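PDB 3QO6: protease Do-like 1, chloroplastic from Arabidopsis thaliana, which cleaves proteins as a chloroplast serine protease of the HtrA (Deg) family, is required at high temperature and may help degrade damaged proteins. Local coordinates for residues V81-V94 / A103-R115. Sequence-based numbering, arbitrary orientation.
Sequences VTLADQTTFDAKVV and AVLRIDAPKNKLR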
loop_
_atom_site.group_PDB
_atom_site.type_symbol
_atom_site.label_atom_id
_atom_site.label_comp_id
_atom_site.label_asym_id
_atom_site.label_seq_id
_atom_site.Cartn_x
_atom_site.Cartn_y
_atom_site.Cartn_z
ATOM N N VAL B 81 28.045 -25.513 -4.629
ATOM C CA VAL B 81 28.449 -24.782 -5.818
ATOM C C VAL B 81 28.259 -25.672 -7.049
ATOM O O VAL B 81 28.644 -26.833 -7.032
ATOM C CB VAL B 81 29.945 -24.323 -5.771
ATOM C CG1 VAL B 81 30.205 -23.459 -4.563
ATOM C CG2 VAL B 81 30.848 -25.509 -5.760
ATOM N N THR B 82 27.641 -25.148 -8.107
ATOM C CA THR B 82 27.475 -25.918 -9.334
ATOM C C THR B 82 28.494 -25.380 -10.317
ATOM O O THR B 82 28.620 -24.170 -10.494
ATOM C CB THR B 82 26.106 -25.741 -9.987
ATOM O OG1 THR B 82 25.071 -26.112 -9.077
ATOM C CG2 THR B 82 26.017 -26.626 -11.212
ATOM N N LEU B 83 29.224 -26.271 -10.962
ATOM C CA LEU B 83 30.226 -25.835 -11.904
ATOM C C LEU B 83 29.638 -25.773 -13.306
ATOM O O LEU B 83 28.494 -26.189 -13.526
ATOM C CB LEU B 83 31.434 -26.780 -11.851
ATOM C CG LEU B 83 32.549 -26.367 -10.880
ATOM C CD1 LEU B 83 31.961 -25.898 -9.564
ATOM C CD2 LEU B 83 33.485 -27.533 -10.658
ATOM N N ALA B 84 30.430 -25.240 -14.236
ATOM C CA ALA B 84 30.046 -25.084 -15.627
ATOM C C ALA B 84 29.228 -26.263 -16.130
ATOM O O ALA B 84 28.061 -26.097 -16.454
ATOM C CB ALA B 84 31.296 -24.902 -16.485
ATOM N N ASP B 85 29.848 -27.446 -16.177
ATOM C CA ASP B 85 29.210 -28.687 -16.654
ATOM C C ASP B 85 27.995 -29.180 -15.875
ATOM O O ASP B 85 27.454 -30.223 -16.192
ATOM C CB ASP B 85 30.218 -29.819 -16.662
ATOM C CG ASP B 85 30.825 -30.058 -15.290
ATOM O OD1 ASP B 85 30.082 -29.978 -14.291
ATOM O OD2 ASP B 85 32.044 -30.330 -15.211
ATOM N N GLN B 86 27.589 -28.447 -14.846
ATOM C CA GLN B 86 26.433 -28.797 -14.019
ATOM C C GLN B 86 26.668 -29.776 -12.862
ATOM O O GLN B 86 25.743 -30.074 -12.098
ATOM C CB GLN B 86 25.292 -29.292 -14.894
ATOM C CG GLN B 86 24.827 -28.238 -15.880
ATOM C CD GLN B 86 24.588 -26.889 -15.217
ATOM O OE1 GLN B 86 23.831 -26.781 -14.246
ATOM N NE2 GLN B 86 25.234 -25.851 -15.743
ATOM N N THR B 87 27.896 -30.269 -12.724
ATOM C CA THR B 87 28.219 -31.158 -11.622
ATOM C C THR B 87 28.165 -30.297 -10.356
ATOM O O THR B 87 28.916 -29.341 -10.233
ATOM C CB THR B 87 29.632 -31.751 -11.791
ATOM O OG1 THR B 87 30.595 -30.693 -11.848
ATOM C CG2 THR B 87 29.713 -32.579 -13.078
ATOM N N THR B 88 27.269 -30.612 -9.427
ATOM C CA THR B 88 27.152 -29.833 -8.196
ATOM C C THR B 88 27.952 -30.418 -7.027
ATOM O O THR B 88 27.967 -31.628 -6.825
ATOM C CB THR B 88 25.660 -29.667 -7.770
ATOM O OG1 THR B 88 25.608 -28.996 -6.502
ATOM C CG2 THR B 88 24.936 -31.038 -7.664
ATOM N N PHE B 89 28.629 -29.555 -6.265
ATOM C CA PHE B 89 29.446 -29.990 -5.128
ATOM C C PHE B 89 29.054 -29.324 -3.819
ATOM O O PHE B 89 28.406 -28.266 -3.798
ATOM C CB PHE B 89 30.926 -29.698 -5.359
ATOM C CG PHE B 89 31.475 -30.289 -6.613
ATOM C CD1 PHE B 89 32.688 -30.965 -6.597
ATOM C CD2 PHE B 89 30.819 -30.135 -7.823
ATOM C CE1 PHE B 89 33.239 -31.477 -7.773
ATOM C CE2 PHE B 89 31.355 -30.637 -8.995
ATOM C CZ PHE B 89 32.569 -31.310 -8.971
ATOM N N ASP B 90 29.459 -29.958 -2.720
ATOM C CA ASP B 90 29.185 -29.430 -1.387
ATOM C C ASP B 90 30.373 -28.529 -1.084
ATOM O O ASP B 90 31.518 -28.865 -1.442
ATOM C CB ASP B 90 29.079 -30.565 -0.372
ATOM C CG ASP B 90 27.944 -30.352 0.607
ATOM O OD1 ASP B 90 28.030 -29.424 1.451
ATOM O OD2 ASP B 90 26.952 -31.114 0.523
ATOM N N ALA B 91 30.110 -27.391 -0.443
ATOM C CA ALA B 91 31.185 -26.444 -0.186
ATOM C C ALA B 91 31.416 -26.076 1.249
ATOM O O ALA B 91 30.473 -25.809 2.000
ATOM C CB ALA B 91 30.955 -25.173 -0.998
ATOM N N LYS B 92 32.691 -26.031 1.618
ATOM C CA LYS B 92 33.068 -25.669 2.973
ATOM C C LYS B 92 33.472 -24.195 2.990
ATOM O O LYS B 92 34.166 -23.716 2.091
ATOM C CB LYS B 92 34.239 -26.543 3.437
ATOM C CG LYS B 92 34.755 -26.243 4.852
ATOM C CD LYS B 92 36.296 -26.196 4.900
ATOM C CE LYS B 92 36.802 -25.615 6.225
ATOM N NZ LYS B 92 38.201 -25.097 6.090
ATOM N N VAL B 93 33.031 -23.481 4.015
ATOM C CA VAL B 93 33.361 -22.076 4.144
ATOM C C VAL B 93 34.784 -21.856 4.658
ATOM O O VAL B 93 35.029 -21.905 5.856
ATOM C CB VAL B 93 32.383 -21.390 5.102
ATOM C CG1 VAL B 93 32.733 -19.937 5.260
ATOM C CG2 VAL B 93 30.983 -21.529 4.577
ATOM N N VAL B 94 35.730 -21.613 3.764
ATOM C CA VAL B 94 37.109 -21.367 4.192
ATOM C C VAL B 94 37.236 -20.159 5.132
ATOM O O VAL B 94 38.015 -20.187 6.081
ATOM C CB VAL B 94 38.032 -21.109 2.979
ATOM C CG1 VAL B 94 39.414 -20.682 3.450
ATOM C CG2 VAL B 94 38.089 -22.347 2.080
ATOM N N ALA B 103 34.168 -13.463 0.398
ATOM C CA ALA B 103 34.141 -14.741 1.086
ATOM C C ALA B 103 34.836 -15.822 0.284
ATOM O O ALA B 103 34.824 -15.791 -0.948
ATOM C CB ALA B 103 32.723 -15.147 1.361
ATOM N N VAL B 104 35.470 -16.773 0.965
ATOM C CA VAL B 104 36.117 -17.856 0.228
ATOM C C VAL B 104 35.546 -19.219 0.577
ATOM O O VAL B 104 35.297 -19.524 1.731
ATOM C CB VAL B 104 37.622 -17.912 0.448
ATOM C CG1 VAL B 104 38.190 -18.994 -0.441
ATOM C CG2 VAL B 104 38.260 -16.575 0.123
ATOM N N LEU B 105 35.344 -20.032 -0.443
ATOM C CA LEU B 105 34.793 -21.358 -0.268
ATOM C C LEU B 105 35.789 -22.368 -0.788
ATOM O O LEU B 105 36.738 -22.015 -1.508
ATOM C CB LEU B 105 33.503 -21.487 -1.064
ATOM C CG LEU B 105 32.127 -21.350 -0.413
ATOM C CD1 LEU B 105 32.093 -20.352 0.724
ATOM C CD2 LEU B 105 31.155 -20.962 -1.511
ATOM N N ARG B 106 35.583 -23.626 -0.407
ATOM C CA ARG B 106 36.434 -24.708 -0.878
ATOM C C ARG B 106 35.538 -25.874 -1.207
ATOM O O ARG B 106 34.545 -26.140 -0.514
ATOM C CB ARG B 106 37.451 -25.146 0.177
ATOM C CG ARG B 106 38.658 -25.890 -0.409
ATOM C CD ARG B 106 39.421 -26.742 0.631
ATOM N NE ARG B 106 40.631 -27.341 0.050
ATOM C CZ ARG B 106 41.876 -26.896 0.254
ATOM N NH1 ARG B 106 42.098 -25.844 1.045
ATOM N NH2 ARG B 106 42.905 -27.480 -0.356
ATOM N N ILE B 107 35.869 -26.544 -2.299
ATOM C CA ILE B 107 35.128 -27.712 -2.722
ATOM C C ILE B 107 36.133 -28.782 -3.119
ATOM O O ILE B 107 37.285 -28.486 -3.467
ATOM C CB ILE B 107 34.162 -27.434 -3.920
ATOM C CG1 ILE B 107 34.938 -26.965 -5.145
ATOM C CG2 ILE B 107 33.101 -26.434 -3.510
ATOM C CD1 ILE B 107 34.118 -26.985 -6.421
ATOM N N ASP B 108 35.676 -30.028 -3.038
ATOM C CA ASP B 108 36.457 -31.217 -3.363
ATOM C C ASP B 108 36.166 -31.553 -4.818
ATOM O O ASP B 108 35.234 -32.309 -5.102
ATOM C CB ASP B 108 35.996 -32.370 -2.462
ATOM C CG ASP B 108 36.801 -33.636 -2.662
ATOM O OD1 ASP B 108 36.331 -34.704 -2.212
ATOM O OD2 ASP B 108 37.902 -33.568 -3.258
ATOM N N ALA B 109 36.948 -31.002 -5.742
ATOM C CA ALA B 109 36.686 -31.268 -7.154
ATOM C C ALA B 109 37.934 -31.589 -7.953
ATOM O O ALA B 109 39.022 -31.108 -7.635
ATOM C CB ALA B 109 35.963 -30.072 -7.790
ATOM N N PRO B 110 37.785 -32.402 -9.015
ATOM C CA PRO B 110 38.904 -32.796 -9.883
ATOM C C PRO B 110 39.573 -31.608 -10.599
ATOM O O PRO B 110 38.967 -30.952 -11.443
ATOM C CB PRO B 110 38.257 -33.796 -10.845
ATOM C CG PRO B 110 36.802 -33.381 -10.869
ATOM C CD PRO B 110 36.524 -33.044 -9.439
ATOM N N LYS B 111 40.830 -31.349 -10.256
ATOM C CA LYS B 111 41.601 -30.240 -10.825
ATOM C C LYS B 111 41.385 -29.964 -12.315
ATOM O O LYS B 111 41.666 -28.861 -12.790
ATOM C CB LYS B 111 43.099 -30.462 -10.568
ATOM C CG LYS B 111 43.442 -30.790 -9.112
ATOM C CD LYS B 111 44.925 -31.112 -8.928
ATOM C CE LYS B 111 45.154 -32.079 -7.747
ATOM N NZ LYS B 111 44.554 -33.449 -7.951
ATOM N N ASN B 112 40.887 -30.950 -13.051
ATOM C CA ASN B 112 40.664 -30.789 -14.490
ATOM C C ASN B 112 39.428 -29.950 -14.810
ATOM O O ASN B 112 39.358 -29.333 -15.876
ATOM C CB ASN B 112 40.530 -32.163 -15.189
ATOM C CG ASN B 112 39.120 -32.767 -15.063
ATOM O OD1 ASN B 112 38.705 -33.194 -13.982
ATOM N ND2 ASN B 112 38.382 -32.798 -16.178
ATOM N N LYS B 113 38.459 -29.951 -13.900
ATOM C CA LYS B 113 37.230 -29.202 -14.079
ATOM C C LYS B 113 37.287 -27.869 -13.338
ATOM O O LYS B 113 36.263 -27.330 -12.930
ATOM C CB LYS B 113 36.063 -30.046 -13.581
ATOM C CG LYS B 113 35.781 -31.249 -14.461
ATOM C CD LYS B 113 34.772 -32.193 -13.829
ATOM C CE LYS B 113 33.607 -31.451 -13.176
ATOM N NZ LYS B 113 32.522 -32.371 -12.721
ATOM N N LEU B 114 38.498 -27.340 -13.184
ATOM C CA LEU B 114 38.728 -26.084 -12.486
ATOM C C LEU B 114 39.650 -25.105 -13.214
ATOM O O LEU B 114 40.867 -25.320 -13.313
ATOM C CB LEU B 114 39.317 -26.339 -11.089
ATOM C CG LEU B 114 38.435 -26.990 -10.021
ATOM C CD1 LEU B 114 39.237 -27.215 -8.755
ATOM C CD2 LEU B 114 37.239 -26.102 -9.714
ATOM N N ARG B 115 39.062 -24.015 -13.711
ATOM C CA ARG B 115 39.833 -22.982 -14.387
ATOM C C ARG B 115 39.878 -21.783 -13.460
ATOM O O ARG B 115 38.849 -21.220 -13.121
ATOM C CB ARG B 115 39.168 -22.582 -15.709
ATOM C CG ARG B 115 39.895 -21.470 -16.488
ATOM C CD ARG B 115 39.186 -21.121 -17.815
ATOM N NE ARG B 115 39.908 -20.129 -18.617
ATOM C CZ ARG B 115 39.836 -18.808 -18.433
ATOM N NH1 ARG B 115 39.066 -18.312 -17.477
ATOM N NH2 ARG B 115 40.543 -17.977 -19.195
#
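The Phe89 ring meets the segment 103-115 with its edge: Asp108 O lies 3.2 Å from Phe89 CD1, near the ring plane, where the positive C-H edge suits an oxygen. Lys113 NZ sits at the same edge, 3.9 Å from Phe89 CZ, held there by Thr87 and Asp85. Ile107 CD1 approaches the ring obliquely. Phe89 thus flanks the chain where it leaves the antiparallel hairpin of strands 88-97 and 102-107, part of the N-terminal beta-barrel of this trypsin-like protease domain. Inside the barrel, the branched side chain of Ile107 spreads over its neighbours: CG2 packs on Ala91 CB at 3.5 Å, while CD1 meets Leu83 CD1 tip to tip. Leu105, also facing inward, touches Val81 and Ile33.

Long, flexible Lys113 bends about its CG-CD bond (chi3 42°) and sends NZ to Thr87 OG1 (2.7 Å) and into a salt bridge with Asp85 OD2 (3.3 Å), tying the loop after the hairpin to the 83-86 type I turn and to Thr87 just after it. A methionine here would probably leave the Asp85 carboxylate without its positive mate and Thr87 OG1 without this donor. In the hairpin, Lys92 and Arg106 form a hydrogen-bonded pair; Lys92 N points to Arg106 O at 2.8 Å, with an N-H...O angle of 162°.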